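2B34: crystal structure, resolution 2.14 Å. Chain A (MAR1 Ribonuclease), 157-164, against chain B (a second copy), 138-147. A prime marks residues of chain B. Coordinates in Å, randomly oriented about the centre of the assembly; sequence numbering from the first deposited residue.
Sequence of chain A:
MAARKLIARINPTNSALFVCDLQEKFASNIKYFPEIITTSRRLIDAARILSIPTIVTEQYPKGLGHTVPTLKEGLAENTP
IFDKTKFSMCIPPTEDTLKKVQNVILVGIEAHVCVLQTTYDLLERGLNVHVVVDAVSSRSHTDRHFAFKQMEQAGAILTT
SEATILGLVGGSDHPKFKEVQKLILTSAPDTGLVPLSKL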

# COMPACT_ATOMS: atom_id res chain seq x y z
N ILE A 157 11.51 -0.58 6.67
CA ILE A 157 11.69 -0.78 5.24
C ILE A 157 11.45 -2.26 4.91
O ILE A 157 12.05 -3.15 5.51
CB ILE A 157 13.08 -0.29 4.75
CG1 ILE A 157 13.25 1.20 5.06
CG2 ILE A 157 13.25 -0.56 3.25
CD1 ILE A 157 14.65 1.74 4.80
N LEU A 158 10.56 -2.49 3.95
CA LEU A 158 10.26 -3.83 3.48
C LEU A 158 11.14 -4.15 2.28
O LEU A 158 10.87 -3.73 1.16
CB LEU A 158 8.77 -3.97 3.12
CG LEU A 158 7.73 -3.61 4.19
CD1 LEU A 158 6.32 -3.65 3.60
CD2 LEU A 158 7.84 -4.51 5.42
N THR A 159 12.21 -4.90 2.55
CA THR A 159 13.22 -5.19 1.55
C THR A 159 13.31 -6.69 1.28
O THR A 159 12.63 -7.48 1.92
CB THR A 159 14.60 -4.61 1.96
OG1 THR A 159 15.54 -4.80 0.89
CG2 THR A 159 15.13 -5.27 3.24
N THR A 160 14.14 -7.07 0.31
CA THR A 160 14.37 -8.48 0.00
C THR A 160 15.84 -8.84 0.19
O THR A 160 16.70 -7.96 0.23
CB THR A 160 13.92 -8.85 -1.42
OG1 THR A 160 14.58 -8.01 -2.37
CG2 THR A 160 12.41 -8.70 -1.57
N SER A 161 16.11 -10.14 0.30
CA SER A 161 17.46 -10.63 0.55
C SER A 161 18.48 -10.15 -0.48
O SER A 161 19.53 -9.65 -0.11
CB SER A 161 17.48 -12.16 0.66
OG SER A 161 16.95 -12.77 -0.50
N GLU A 162 18.15 -10.29 -1.77
CA GLU A 162 19.07 -9.87 -2.83
C GLU A 162 19.26 -8.35 -2.86
O GLU A 162 20.38 -7.86 -3.06
CB GLU A 162 18.65 -10.40 -4.20
CG GLU A 162 19.78 -10.36 -5.21
CD GLU A 162 19.34 -10.71 -6.62
OE1 GLU A 162 19.04 -11.89 -6.88
OE2 GLU A 162 19.32 -9.79 -7.47
N ALA A 163 18.17 -7.61 -2.67
CA ALA A 163 18.24 -6.15 -2.54
C ALA A 163 19.20 -5.75 -1.41
O ALA A 163 20.00 -4.83 -1.57
CB ALA A 163 16.86 -5.55 -2.32
N THR A 164 19.10 -6.45 -0.28
CA THR A 164 19.92 -6.15 0.90
C THR A 164 21.40 -6.49 0.69
O THR A 164 22.26 -5.65 0.97
CB THR A 164 19.36 -6.85 2.17
OG1 THR A 164 17.99 -6.48 2.34
CG2 THR A 164 20.14 -6.44 3.41
N SER B 138 12.96 -6.65 -12.58
CA SER B 138 14.04 -7.42 -11.95
C SER B 138 14.04 -8.84 -12.49
O SER B 138 13.12 -9.25 -13.19
CB SER B 138 13.85 -7.47 -10.43
OG SER B 138 13.90 -6.18 -9.84
N ARG B 139 15.08 -9.61 -12.15
CA ARG B 139 15.11 -11.04 -12.44
C ARG B 139 13.98 -11.77 -11.71
O ARG B 139 13.38 -12.71 -12.23
CB ARG B 139 16.46 -11.64 -12.05
CG ARG B 139 16.60 -13.14 -12.29
CD ARG B 139 18.03 -13.65 -12.11
NE ARG B 139 18.62 -13.28 -10.82
CZ ARG B 139 19.53 -14.01 -10.18
NH1 ARG B 139 19.95 -15.17 -10.68
NH2 ARG B 139 20.01 -13.59 -9.01
N SER B 140 13.67 -11.30 -10.50
CA SER B 140 12.67 -11.93 -9.65
C SER B 140 11.45 -11.02 -9.48
O SER B 140 11.59 -9.81 -9.32
CB SER B 140 13.29 -12.26 -8.29
OG SER B 140 12.33 -12.27 -7.26
N HIS B 141 10.25 -11.61 -9.50
CA HIS B 141 9.01 -10.86 -9.30
C HIS B 141 8.96 -10.23 -7.91
O HIS B 141 8.48 -9.12 -7.75
CB HIS B 141 7.78 -11.77 -9.45
CG HIS B 141 7.55 -12.25 -10.84
ND1 HIS B 141 7.38 -13.59 -11.14
CD2 HIS B 141 7.45 -11.59 -12.02
CE1 HIS B 141 7.18 -13.72 -12.44
NE2 HIS B 141 7.23 -12.52 -13.00
N THR B 142 9.45 -10.97 -6.91
CA THR B 142 9.45 -10.50 -5.52
C THR B 142 10.35 -9.28 -5.34
O THR B 142 9.95 -8.29 -4.73
CB THR B 142 9.83 -11.63 -4.54
OG1 THR B 142 8.92 -12.73 -4.70
CG2 THR B 142 9.77 -11.14 -3.09
N ASP B 143 11.57 -9.34 -5.89
CA ASP B 143 12.52 -8.23 -5.82
C ASP B 143 11.95 -6.98 -6.47
O ASP B 143 12.08 -5.89 -5.92
CB ASP B 143 13.84 -8.60 -6.50
CG ASP B 143 14.69 -9.55 -5.67
OD1 ASP B 143 14.57 -9.55 -4.43
OD2 ASP B 143 15.48 -10.30 -6.27
N ARG B 144 11.34 -7.15 -7.63
CA ARG B 144 10.70 -6.05 -8.37
C ARG B 144 9.54 -5.45 -7.57
O ARG B 144 9.44 -4.23 -7.45
CB ARG B 144 10.19 -6.54 -9.73
CG ARG B 144 9.60 -5.44 -10.60
CD ARG B 144 8.77 -6.02 -11.74
NE ARG B 144 8.28 -4.97 -12.63
CZ ARG B 144 7.35 -5.15 -13.58
NH1 ARG B 144 6.79 -6.34 -13.76
NH2 ARG B 144 6.99 -4.13 -14.34
N HIS B 145 8.69 -6.32 -7.04
CA HIS B 145 7.52 -5.91 -6.27
C HIS B 145 7.86 -5.06 -5.05
O HIS B 145 7.25 -4.00 -4.82
CB HIS B 145 6.71 -7.15 -5.85
CG HIS B 145 5.38 -6.84 -5.24
ND1 HIS B 145 5.16 -6.90 -3.88
CD2 HIS B 145 4.20 -6.49 -5.80
CE1 HIS B 145 3.90 -6.59 -3.63
NE2 HIS B 145 3.30 -6.34 -4.78
N PHE B 146 8.85 -5.50 -4.27
CA PHE B 146 9.23 -4.79 -3.04
C PHE B 146 10.20 -3.63 -3.28
O PHE B 146 10.33 -2.74 -2.44
CB PHE B 146 9.74 -5.76 -1.98
CG PHE B 146 8.63 -6.52 -1.30
CD1 PHE B 146 7.98 -5.99 -0.19
CD2 PHE B 146 8.20 -7.75 -1.80
CE1 PHE B 146 6.94 -6.68 0.43
CE2 PHE B 146 7.15 -8.45 -1.19
CZ PHE B 146 6.53 -7.91 -0.07
N ALA B 147 10.88 -3.66 -4.43
CA ALA B 147 11.63 -2.50 -4.90
C ALA B 147 10.73 -1.28 -5.03
O ALA B 147 11.06 -0.20 -4.55
CB ALA B 147 12.30 -2.80 -6.23
O HOH W 1 13.43 -5.58 -3.29
O HOH W 2 15.62 -11.61 -3.03
O HOH W 3 16.75 -12.51 -7.84
O HOH W 4 18.80 -10.44 -9.92

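This is a small, largely polar contact in which the turn from a strand into a helix in chain A meets the first turns of a helix in chain B, held by one short hydrogen bond, one salt bridge and four bridging waters, with an apolar patch at one end.

The backbones come nearest at Thr160 and Asp143′, whose CA atoms lie 6.1 Å apart, and here the central bond forms: Thr160 OG1 donates to Asp143′ OD1 at 2.6 Å. Thr160 occupies the N-cap position of its helix. With chi1 at 56° (p), OG1 lies within bonding reach of the carboxylate, and a threonine suits the site because its other branch is a methyl: Thr160 CG2 lies 3.9 Å from Thr142′ CG2 and 4.0 Å from Phe146′ CB. Asp143′ leaves its backbone sideways to chain A, but the end of its side chain comes nearer, so that a short acid reaches the hydroxyl. Water 1 reinforces the pair, donating to Thr160 OG1 (2.8 Å) and to the carbonyl Asp143′ O (3.0 Å). Water 2 donates to Asp143′ OD1 at 2.7 Å and accepts from Glu162 N at 3.1 Å, thereby linking a backbone NH in the first turn of one helix to an acid on the other.

The salt bridge lies at Glu162. Glu162 extends with chi1 and chi2 both t, and its OE1 accepts from Arg139′ NH2 at 2.9 Å, near the guanidinium plane, where the N-H groups of arginine point. Water 4 adds an indirect link, accepting from Arg139′ NE at 3.0 Å and donating to Glu162 OE2 at 2.6 Å. The arrangement also brings two acids together, with Glu162 OE1 3.9 Å from Asp143′ OD2. Water 3 donates to both, at 2.6 Å to Glu162 OE1 and 3.0 Å to Asp143′ OD2, and so joins the two acids, while the arginine offsets the charge of Glu162.

The apolar end belongs to Phe146′, one helical turn beyond Thr142′. Leu158 CB packs 4.0 Å from Phe146′ CD1, and the large apolar side chain suits a place beside Leu158 and the Thr160 methyl.

Within each chain, the start of the helix also has its own hydrogen bonds. Ser140′ caps its helix, Ser140′ OG accepting weak bonds from Thr142′ N (3.2 Å) and Asp143′ N (3.3 Å), while Thr160 O accepts from both Thr164 N and Thr164 OG1, each at 2.9 Å.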